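Local coordinates for protein ABC-type phosphate transport system, periplasmic component (Lactobacillus brevis, PDB 4ECF) that probably binds phosphate as the solute-binding component of an ABC transporter that imports phosphate across the cytoplasmic membrane, at residues A[82-87]-A[182-187]; A[122-127]-A[168-173]; A[138-143]-A[201-206]. All coordinates share one frame; numbering follows the deposited sequence. Where two conformers were deposited one is given.

From the N terminus, the strand holding 82-87 comes first. Segment 122-127 follows, then the helix end at 138-143. The chain returns to 168-173 and closes interaction 2. It closes interaction 1 at 182-187 and interaction 3 at 201-206. Interaction 2 is therefore nested inside the loop closed by interaction 1, and interaction 3 crosses both. The first two lie in one sheet, where Thr84 and Ile86 pair with Val173 and Ser171; their centres are about 10 Å apart. Interaction 3 ties the end of helix 132-140 to the entry of strand 205-213. Strand 205-213 joins the same sheet beside 73-87; just before it, Ile204 O takes the N-H of Ile83.

Interaction 1 (A[82-87]-A[182-187]); sequences GITPIV and VQALSL
Val87 and Leu185 interlock where strand 73-87 pairs antiparallel with strand 183-187, in a lobe of the periplasmic-binding-protein fold. The two side chains meet at about a right angle. The methyls of Val87 meet the forked end of Leu185, with Val87 CG1 3.6 Å from Leu185 CD1 and Val87 CG2 next to Leu185 CD2. The same CD1 also reaches Pro85 CB, so this methyl fills the hollow between Val87 and the proline ring. Further on, Pro85 and Leu187 meet tip to tip, with Pro85 CG 3.9 Å from Leu187 CD1. Ile86 and Ala184 share the other face of the sheet. There Ile86 CG2 abuts Val182 CG2. Backbone bonds join Val87 N to Gln183 O and Gln183 N to Val87 O. Thr84 OG1, anti to the backbone N (chi1 -176°), lies 3.7 Å from the Ala184 CB bump. An alanine at Thr84 would probably leave Pro85 O without its hydroxyl donor and open a gap beside the Ala184 methyl. Pro85 O is gripped from opposite faces of its carbonyl plane, by Thr84 OG1 at 2.9 Å and by Leu185 N at 3.1 Å.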
loop_
_atom_site.group_PDB
_atom_site.type_symbol
_atom_site.label_atom_id
_atom_site.label_comp_id
_atom_site.label_asym_id
_atom_site.label_seq_id
_atom_site.Cartn_x
_atom_site.Cartn_y
_atom_site.Cartn_z
ATOM N N GLY A 82 5.997 -0.302 -2.242
ATOM C CA GLY A 82 5.747 -0.254 -3.666
ATOM C C GLY A 82 4.372 -0.803 -3.986
ATOM O O GLY A 82 3.848 -1.682 -3.269
ATOM N N ILE A 83 3.770 -0.237 -5.016
ATOM C CA ILE A 83 2.467 -0.688 -5.549
ATOM C C ILE A 83 2.650 -1.058 -7.015
ATOM O O ILE A 83 3.287 -0.312 -7.805
ATOM C CB ILE A 83 1.407 0.408 -5.388
ATOM C CG1 ILE A 83 1.153 0.667 -3.899
ATOM C CG2 ILE A 83 0.092 0.059 -6.159
ATOM C CD1 ILE A 83 0.591 2.045 -3.651
ATOM N N THR A 84 2.066 -2.188 -7.386
ATOM C CA THR A 84 2.190 -2.699 -8.752
ATOM C C THR A 84 0.831 -3.122 -9.329
ATOM O O THR A 84 -0.014 -3.656 -8.617
ATOM C CB THR A 84 3.154 -3.871 -8.856
ATOM O OG1 THR A 84 3.298 -4.263 -10.235
ATOM C CG2 THR A 84 2.713 -5.076 -8.064
ATOM N N PRO A 85 0.615 -2.830 -10.611
ATOM C CA PRO A 85 -0.508 -3.512 -11.281
ATOM C C PRO A 85 -0.272 -5.010 -11.272
ATOM O O PRO A 85 0.880 -5.491 -11.292
ATOM C CB PRO A 85 -0.459 -2.993 -12.714
ATOM C CG PRO A 85 0.601 -1.970 -12.788
ATOM C CD PRO A 85 1.454 -2.087 -11.568
ATOM N N ILE A 86 -1.378 -5.758 -11.159
ATOM C CA ILE A 86 -1.363 -7.190 -11.266
ATOM C C ILE A 86 -2.446 -7.635 -12.214
ATOM O O ILE A 86 -3.487 -7.014 -12.310
ATOM C CB ILE A 86 -1.570 -7.904 -9.892
ATOM C CG1 ILE A 86 -2.820 -7.403 -9.145
ATOM C CG2 ILE A 86 -0.322 -7.729 -8.985
ATOM C CD1 ILE A 86 -3.306 -8.367 -8.064
ATOM N N VAL A 87 -2.166 -8.699 -12.953
ATOM C CA VAL A 87 -3.119 -9.244 -13.893
ATOM C C VAL A 87 -3.284 -10.738 -13.718
ATOM O O VAL A 87 -2.435 -11.420 -13.173
ATOM C CB VAL A 87 -2.731 -8.947 -15.353
ATOM C CG1 VAL A 87 -2.669 -7.443 -15.619
ATOM C CG2 VAL A 87 -1.423 -9.632 -15.727
ATOM N N VAL A 182 -0.775 -14.593 -9.335
ATOM C CA VAL A 182 -0.976 -13.419 -10.203
ATOM C C VAL A 182 0.335 -12.979 -10.873
ATOM O O VAL A 182 1.418 -13.449 -10.500
ATOM C CB VAL A 182 -1.594 -12.240 -9.414
ATOM C CG1 VAL A 182 -2.967 -12.625 -8.855
ATOM C CG2 VAL A 182 -0.664 -11.785 -8.291
ATOM N N GLN A 183 0.219 -12.080 -11.854
ATOM C CA GLN A 183 1.354 -11.572 -12.605
ATOM C C GLN A 183 1.473 -10.072 -12.394
ATOM O O GLN A 183 0.560 -9.338 -12.757
ATOM C CB GLN A 183 1.197 -11.918 -14.096
ATOM C CG GLN A 183 2.131 -11.171 -15.057
ATOM C CD GLN A 183 3.525 -11.756 -15.058
ATOM O OE1 GLN A 183 3.711 -12.877 -15.511
ATOM N NE2 GLN A 183 4.523 -10.992 -14.566
ATOM N N ALA A 184 2.575 -9.611 -11.795
ATOM C CA ALA A 184 2.894 -8.174 -11.716
ATOM C C ALA A 184 3.314 -7.685 -13.077
ATOM O O ALA A 184 4.092 -8.335 -13.774
ATOM C CB ALA A 184 4.032 -7.878 -10.717
ATOM N N LEU A 185 2.823 -6.522 -13.456
ATOM C CA LEU A 185 3.271 -5.889 -14.675
ATOM C C LEU A 185 4.432 -4.937 -14.483
ATOM O O LEU A 185 4.447 -4.128 -13.532
ATOM C CB LEU A 185 2.119 -5.080 -15.307
ATOM C CG LEU A 185 0.881 -5.837 -15.745
ATOM C CD1 LEU A 185 -0.166 -4.906 -16.341
ATOM C CD2 LEU A 185 1.168 -6.992 -16.704
ATOM N N SER A 186 5.345 -4.960 -15.454
ATOM C CA SER A 186 6.273 -3.876 -15.666
ATOM C C SER A 186 5.459 -2.744 -16.319
ATOM O O SER A 186 4.430 -3.022 -16.971
ATOM C CB SER A 186 7.425 -4.319 -16.580
ATOM O OG SER A 186 8.293 -5.233 -15.895
ATOM N N LEU A 187 5.930 -1.512 -16.146
ATOM C CA LEU A 187 5.336 -0.312 -16.775
ATOM C C LEU A 187 6.456 0.428 -17.486
ATOM O O LEU A 187 7.514 0.728 -16.854
ATOM C CB LEU A 187 4.663 0.597 -15.750
ATOM C CG LEU A 187 3.487 -0.026 -15.066
ATOM C CD1 LEU A 187 2.979 0.880 -13.934
ATOM C CD2 LEU A 187 2.393 -0.224 -16.102
#

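Interaction 2 (A[122-127]-A[168-173]); sequences IVLINR and GAISYV. With PO4 (phosphate ion), chain B.
Val123 lies beside Ala169, and Leu124 beside Ile170, in a parallel strand pair of the alpha/beta core of this binding-protein lobe. The strand axes differ by 24° in direction. Helices 132-140 and 156-165, with strand 151-153 between them, come between the two strands in the chain.

Three backbone bonds join the strands: Val123 N to Gly168 O, Ile170 N to Val123 O, and Ile125 N to Ile170 O.

The apolar contacts centre on Ile170. Ile170 CG2 lies 3.6 Å from Leu124 CD2 and also touches Ile122 CG2. The side chains of Ile122 and Leu124 each run alongside that of Ile170, with their tips in the same direction. Helix 98-105 covers this face through Ile104 and Phe105. On the other face, Ile125 CG1 packs on Ala169 CB.

Side-chain hydrogen bonds take over at the far end. Ser171 OG donates to Ile125 O at 2.8 Å, from above the carbonyl plane. Tyr172 CG sits between its backbone N and carbonyl carbon (chi1 40°), and the ring crosses to the other strand. Tyr172 OH accepts two bonds, from Asn126 ND2 at 2.8 Å and from Arg127 N at 2.9 Å. Asn126 ND2 comes in at the edge of the ring, near its plane, and the amide and ring planes stand 49° apart. This double grip fixes the phenol end against the strand end, while Phe137 stacks on the ring.

Arg127 carries the contact to the bound phosphate. Thr12, Ala13, Thr41, Ser131, Gly132 and Thr133 also hold this ion, consistent with the ligand site. Water 1 links Arg127 NH1 to Tyr172 O and would help to hold the guanidinium. Arg127 NH2 bonds phosphate O3 at 2.8 Å, in the guanidinium plane, while the NH1 bond to O1 is weak.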
loop_
_atom_site.group_PDB
_atom_site.type_symbol
_atom_site.label_atom_id
_atom_site.label_comp_id
_atom_site.label_asym_id
_atom_site.label_seq_id
_atom_site.Cartn_x
_atom_site.Cartn_y
_atom_site.Cartn_z
ATOM N N ILE A 122 -11.272 -7.157 -20.977
ATOM C CA ILE A 122 -10.614 -6.716 -19.748
ATOM C C ILE A 122 -11.654 -6.569 -18.637
ATOM O O ILE A 122 -12.769 -6.070 -18.894
ATOM C CB ILE A 122 -9.891 -5.383 -19.958
ATOM C CG1 ILE A 122 -8.853 -5.529 -21.066
ATOM C CG2 ILE A 122 -9.335 -4.851 -18.622
ATOM C CD1 ILE A 122 -8.075 -4.252 -21.380
ATOM N N VAL A 123 -11.316 -7.023 -17.427
ATOM C CA VAL A 123 -12.159 -6.826 -16.266
ATOM C C VAL A 123 -11.389 -6.005 -15.262
ATOM O O VAL A 123 -10.426 -6.513 -14.642
ATOM C CB VAL A 123 -12.543 -8.187 -15.610
ATOM C CG1 VAL A 123 -13.385 -7.965 -14.353
ATOM C CG2 VAL A 123 -13.263 -9.090 -16.609
ATOM N N LEU A 124 -11.800 -4.753 -15.083
ATOM C CA LEU A 124 -11.165 -3.887 -14.096
ATOM C C LEU A 124 -11.639 -4.293 -12.716
ATOM O O LEU A 124 -12.844 -4.501 -12.480
ATOM C CB LEU A 124 -11.511 -2.401 -14.354
ATOM C CG LEU A 124 -11.087 -1.833 -15.703
ATOM C CD1 LEU A 124 -11.611 -0.405 -15.830
ATOM C CD2 LEU A 124 -9.583 -1.921 -15.924
ATOM N N ILE A 125 -10.679 -4.404 -11.800
ATOM C CA ILE A 125 -10.972 -4.611 -10.385
ATOM C C ILE A 125 -10.369 -3.443 -9.612
ATOM O O ILE A 125 -9.185 -3.163 -9.732
ATOM C CB ILE A 125 -10.391 -5.958 -9.889
ATOM C CG1 ILE A 125 -10.862 -7.125 -10.773
ATOM C CG2 ILE A 125 -10.735 -6.181 -8.419
ATOM C CD1 ILE A 125 -12.316 -7.463 -10.640
ATOM N N ASN A 126 -11.188 -2.736 -8.846
ATOM C CA ASN A 126 -10.714 -1.579 -8.089
ATOM C C ASN A 126 -10.834 -1.832 -6.604
ATOM O O ASN A 126 -11.585 -2.715 -6.153
ATOM C CB ASN A 126 -11.536 -0.328 -8.448
ATOM C CG ASN A 126 -11.010 0.359 -9.682
ATOM O OD1 ASN A 126 -11.751 0.557 -10.637
ATOM N ND2 ASN A 126 -9.765 0.758 -9.655
ATOM N N ARG A 127 -10.083 -1.055 -5.819
ATOM C CA ARG A 127 -10.407 -0.940 -4.432
ATOM C C ARG A 127 -11.433 0.162 -4.247
ATOM O O ARG A 127 -11.604 1.041 -5.111
ATOM C CB ARG A 127 -9.135 -0.621 -3.624
ATOM C CG ARG A 127 -8.098 -1.733 -3.613
ATOM C CD ARG A 127 -8.407 -2.872 -2.626
ATOM N NE ARG A 127 -8.674 -2.298 -1.313
ATOM C CZ ARG A 127 -7.726 -1.877 -0.490
ATOM N NH1 ARG A 127 -6.448 -2.017 -0.813
ATOM N NH2 ARG A 127 -8.055 -1.294 0.634
ATOM N N GLY A 168 -9.180 -12.199 -17.586
ATOM C CA GLY A 168 -9.173 -10.831 -18.088
ATOM C C GLY A 168 -8.871 -9.752 -17.044
ATOM O O GLY A 168 -8.780 -8.594 -17.397
ATOM N N ALA A 169 -8.726 -10.132 -15.771
ATOM C CA ALA A 169 -8.679 -9.149 -14.655
ATOM C C ALA A 169 -7.359 -8.378 -14.562
ATOM O O ALA A 169 -6.293 -8.944 -14.745
ATOM C CB ALA A 169 -8.956 -9.840 -13.318
ATOM N N ILE A 170 -7.493 -7.100 -14.243
ATOM C CA ILE A 170 -6.401 -6.275 -13.785
ATOM C C ILE A 170 -6.783 -5.481 -12.535
ATOM O O ILE A 170 -7.865 -4.983 -12.415
ATOM C CB ILE A 170 -5.907 -5.354 -14.927
ATOM C CG1 ILE A 170 -4.728 -4.513 -14.473
ATOM C CG2 ILE A 170 -7.062 -4.478 -15.477
ATOM C CD1 ILE A 170 -4.016 -3.738 -15.589
ATOM N N SER A 171 -5.823 -5.341 -11.625
ATOM C CA SER A 171 -5.969 -4.502 -10.429
ATOM C C SER A 171 -4.587 -4.004 -10.018
ATOM O O SER A 171 -3.648 -3.973 -10.823
ATOM C CB SER A 171 -6.654 -5.231 -9.283
ATOM O OG SER A 171 -7.116 -4.306 -8.304
ATOM N N TYR A 172 -4.519 -3.561 -8.787
ATOM C CA TYR A 172 -3.271 -3.023 -8.230
ATOM C C TYR A 172 -3.153 -3.476 -6.792
ATOM O O TYR A 172 -4.154 -3.528 -6.078
ATOM C CB TYR A 172 -3.271 -1.499 -8.372
ATOM C CG TYR A 172 -4.582 -0.868 -8.091
ATOM C CD1 TYR A 172 -4.976 -0.586 -6.805
ATOM C CD2 TYR A 172 -5.523 -0.649 -9.115
ATOM C CE1 TYR A 172 -6.211 -0.024 -6.527
ATOM C CE2 TYR A 172 -6.752 -0.085 -8.859
ATOM C CZ TYR A 172 -7.110 0.228 -7.544
ATOM O OH TYR A 172 -8.348 0.788 -7.282
ATOM N N VAL A 173 -1.912 -3.723 -6.333
ATOM C CA VAL A 173 -1.669 -4.207 -5.003
ATOM C C VAL A 173 -0.254 -3.885 -4.569
ATOM O O VAL A 173 0.661 -3.728 -5.392
ATOM C CB VAL A 173 -1.932 -5.735 -4.883
ATOM C CG1 VAL A 173 -0.779 -6.571 -5.468
ATOM C CG2 VAL A 173 -2.368 -6.093 -3.479
HETATM P P PO4 B . -5.018 0.282 1.672
HETATM O O1 PO4 B . -5.117 0.260 0.152
HETATM O O2 PO4 B . -5.339 1.605 2.267
HETATM O O3 PO4 B . -5.812 -0.824 2.310
HETATM O O4 PO4 B . -3.503 -0.062 2.081
HETATM O O HOH W 1 -4.995 -3.155 -3.199
#

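Interaction 3 (A[138-143]-A[201-206]); sequences EQFGLA and DWRIWS. With EDO (1,2-ethanediol), chain L; EDO (1,2-ethanediol), chain F.
Phe140 meets Arg203 and Ile204 where the C-terminal part of helix 132-140 abuts the loop leading into strand 205-213. It is a helix-end to loop contact in the binding-protein fold, and no direct hydrogen bond crosses it.

The packing has two parts. Phe140 CB rests 3.4 Å from Arg203 O. Ile204 CD1 presses on Gly141 CA at 3.6 Å, a spot where a side-chain carbon on the glycine would be tight. Ile204 also touches Ile83 of the neighbouring strand.

The Phe140 ring has contacts at its edge and on a face. The Phe140 and Arg203 side chains cross at about a right angle, their planes 63° apart. The Arg203 chain bends at chi3 (64°), and its NH2 stands at the ring edge, in plane, 3.8 Å from Phe140 CD1. Gln139 CG lies over the centre of one ring face. Arg252 makes a cation-pi contact with the same ring.

The polar contacts gather at the helix end. Arg203 NH1 is near Phe140 O, but the angle is too poor for a hydrogen bond. The positive charge would probably still suit the carbonyls of this helix end. Water 2 bridges the segments, giving a hydrogen bond to Gln139 O and taking one from Arg203 NH2. One ethanediol, probably from the crystallisation liquor, makes weak bonds through its O1 to Phe140 O, Ala143 N and Arg203 NH1. C2 of a second ethanediol, of the same likely origin, lies over one face of the Trp202 ring, toward the rim. O2 of this second ethanediol accepts a hydrogen bond from Arg203 N at 2.9 Å, with an N-H...O angle of 168°.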
loop_
_atom_site.group_PDB
_atom_site.type_symbol
_atom_site.label_atom_id
_atom_site.label_comp_id
_atom_site.label_asym_id
_atom_site.label_seq_id
_atom_site.Cartn_x
_atom_site.Cartn_y
_atom_site.Cartn_z
ATOM N N GLU A 138 -3.680 5.943 -8.546
ATOM C CA GLU A 138 -4.266 6.985 -9.435
ATOM C C GLU A 138 -3.305 8.152 -9.646
ATOM O O GLU A 138 -3.123 8.624 -10.773
ATOM C CB GLU A 138 -5.672 7.415 -8.926
ATOM C CG GLU A 138 -6.672 6.231 -9.005
ATOM C CD GLU A 138 -8.164 6.546 -8.843
ATOM O OE1 GLU A 138 -8.497 7.573 -8.230
ATOM O OE2 GLU A 138 -9.012 5.722 -9.282
ATOM N N GLN A 139 -2.663 8.604 -8.553
ATOM C CA GLN A 139 -1.785 9.735 -8.645
ATOM C C GLN A 139 -0.492 9.411 -9.434
ATOM O O GLN A 139 -0.102 10.168 -10.313
ATOM C CB GLN A 139 -1.466 10.278 -7.261
ATOM C CG GLN A 139 -0.475 11.433 -7.285
ATOM C CD GLN A 139 -0.441 12.205 -5.967
ATOM O OE1 GLN A 139 -0.957 11.739 -4.934
ATOM N NE2 GLN A 139 0.152 13.400 -6.004
ATOM N N PHE A 140 0.189 8.313 -9.080
ATOM C CA PHE A 140 1.521 8.054 -9.603
ATOM C C PHE A 140 1.607 7.019 -10.716
ATOM O O PHE A 140 2.631 6.943 -11.428
ATOM C CB PHE A 140 2.462 7.697 -8.430
ATOM C CG PHE A 140 2.589 8.799 -7.418
ATOM C CD1 PHE A 140 3.322 9.929 -7.723
ATOM C CD2 PHE A 140 1.972 8.718 -6.181
ATOM C CE1 PHE A 140 3.410 10.973 -6.827
ATOM C CE2 PHE A 140 2.048 9.764 -5.273
ATOM C CZ PHE A 140 2.769 10.889 -5.599
ATOM N N GLY A 141 0.544 6.239 -10.875
ATOM C CA GLY A 141 0.349 5.281 -11.972
ATOM C C GLY A 141 -0.480 5.794 -13.152
ATOM O O GLY A 141 -0.099 5.624 -14.317
ATOM N N LEU A 142 -1.576 6.456 -12.811
ATOM C CA LEU A 142 -2.568 6.934 -13.801
ATOM C C LEU A 142 -2.527 8.454 -14.086
ATOM O O LEU A 142 -3.467 8.988 -14.702
ATOM C CB LEU A 142 -3.974 6.484 -13.408
ATOM C CG LEU A 142 -4.226 4.992 -13.138
ATOM C CD1 LEU A 142 -5.721 4.765 -12.832
ATOM C CD2 LEU A 142 -3.852 4.129 -14.315
ATOM N N ALA A 143 -1.491 9.163 -13.645
ATOM C CA ALA A 143 -1.388 10.618 -13.900
ATOM C C ALA A 143 -2.677 11.375 -13.516
ATOM O O ALA A 143 -3.157 12.260 -14.226
ATOM C CB ALA A 143 -0.970 10.916 -15.340
ATOM N N ASP A 201 12.665 5.336 -10.270
ATOM C CA ASP A 201 12.436 4.829 -11.628
ATOM C C ASP A 201 11.101 4.084 -11.726
ATOM O O ASP A 201 10.438 4.117 -12.767
ATOM C CB ASP A 201 13.581 3.922 -12.073
ATOM C CG ASP A 201 14.843 4.714 -12.510
ATOM O OD1 ASP A 201 14.762 5.925 -12.798
ATOM O OD2 ASP A 201 15.917 4.107 -12.572
ATOM N N TRP A 202 10.715 3.430 -10.638
ATOM C CA TRP A 202 9.348 2.967 -10.423
ATOM C C TRP A 202 8.678 4.005 -9.519
ATOM O O TRP A 202 9.143 4.234 -8.397
ATOM C CB TRP A 202 9.366 1.599 -9.701
ATOM C CG TRP A 202 7.958 1.079 -9.555
ATOM C CD1 TRP A 202 7.076 1.296 -8.486
ATOM C CD2 TRP A 202 7.193 0.332 -10.531
ATOM N NE1 TRP A 202 5.856 0.714 -8.750
ATOM C CE2 TRP A 202 5.891 0.084 -9.947
ATOM C CE3 TRP A 202 7.483 -0.230 -11.769
ATOM C CZ2 TRP A 202 4.882 -0.593 -10.640
ATOM C CZ3 TRP A 202 6.478 -0.933 -12.424
ATOM C CH2 TRP A 202 5.216 -1.126 -11.856
ATOM N N ARG A 203 7.680 4.711 -10.033
ATOM C CA ARG A 203 7.115 5.888 -9.359
ATOM C C ARG A 203 5.975 5.566 -8.411
ATOM O O ARG A 203 5.539 6.440 -7.623
ATOM C CB ARG A 203 6.601 6.881 -10.402
ATOM C CG ARG A 203 7.724 7.530 -11.219
ATOM C CD ARG A 203 7.184 8.535 -12.235
ATOM N NE ARG A 203 6.516 9.697 -11.610
ATOM C CZ ARG A 203 5.201 9.955 -11.619
ATOM N NH1 ARG A 203 4.332 9.138 -12.216
ATOM N NH2 ARG A 203 4.749 11.051 -11.024
ATOM N N ILE A 204 5.419 4.377 -8.519
ATOM C CA ILE A 204 4.194 4.047 -7.736
ATOM C C ILE A 204 4.588 3.413 -6.386
ATOM O O ILE A 204 4.833 2.213 -6.297
ATOM C CB ILE A 204 3.205 3.125 -8.506
ATOM C CG1 ILE A 204 3.177 3.406 -10.015
ATOM C CG2 ILE A 204 1.834 3.265 -7.855
ATOM C CD1 ILE A 204 2.235 2.459 -10.745
ATOM N N TRP A 205 4.621 4.254 -5.338
ATOM C CA TRP A 205 5.071 3.868 -4.014
ATOM C C TRP A 205 4.573 4.932 -3.083
ATOM O O TRP A 205 4.260 6.077 -3.506
ATOM C CB TRP A 205 6.586 3.691 -3.909
ATOM C CG TRP A 205 7.403 4.895 -4.285
ATOM C CD1 TRP A 205 8.041 5.143 -5.486
ATOM C CD2 TRP A 205 7.790 5.969 -3.400
ATOM N NE1 TRP A 205 8.740 6.319 -5.430
ATOM C CE2 TRP A 205 8.625 6.876 -4.194
ATOM C CE3 TRP A 205 7.485 6.306 -2.075
ATOM C CZ2 TRP A 205 9.168 8.027 -3.654
ATOM C CZ3 TRP A 205 8.058 7.477 -1.547
ATOM C CH2 TRP A 205 8.871 8.315 -2.336
ATOM N N SER A 206 4.486 4.601 -1.809
ATOM C CA SER A 206 4.181 5.623 -0.798
ATOM C C SER A 206 4.913 5.340 0.507
ATOM O O SER A 206 5.407 4.239 0.715
ATOM C CB SER A 206 2.681 5.743 -0.527
ATOM O OG SER A 206 2.200 4.641 0.230
HETATM C C1 EDO L . 1.975 8.448 -14.367
HETATM O O1 EDO L . 1.326 9.030 -13.206
HETATM C C2 EDO L . 3.033 9.393 -14.951
HETATM O O2 EDO L . 2.631 9.984 -16.202
HETATM C C1 EDO F . 7.389 2.981 -14.384
HETATM O O1 EDO F . 7.330 4.069 -15.336
HETATM C C2 EDO F . 6.320 3.058 -13.300
HETATM O O2 EDO F . 6.390 4.262 -12.537
HETATM O O HOH W 2 1.773 11.694 -11.727
#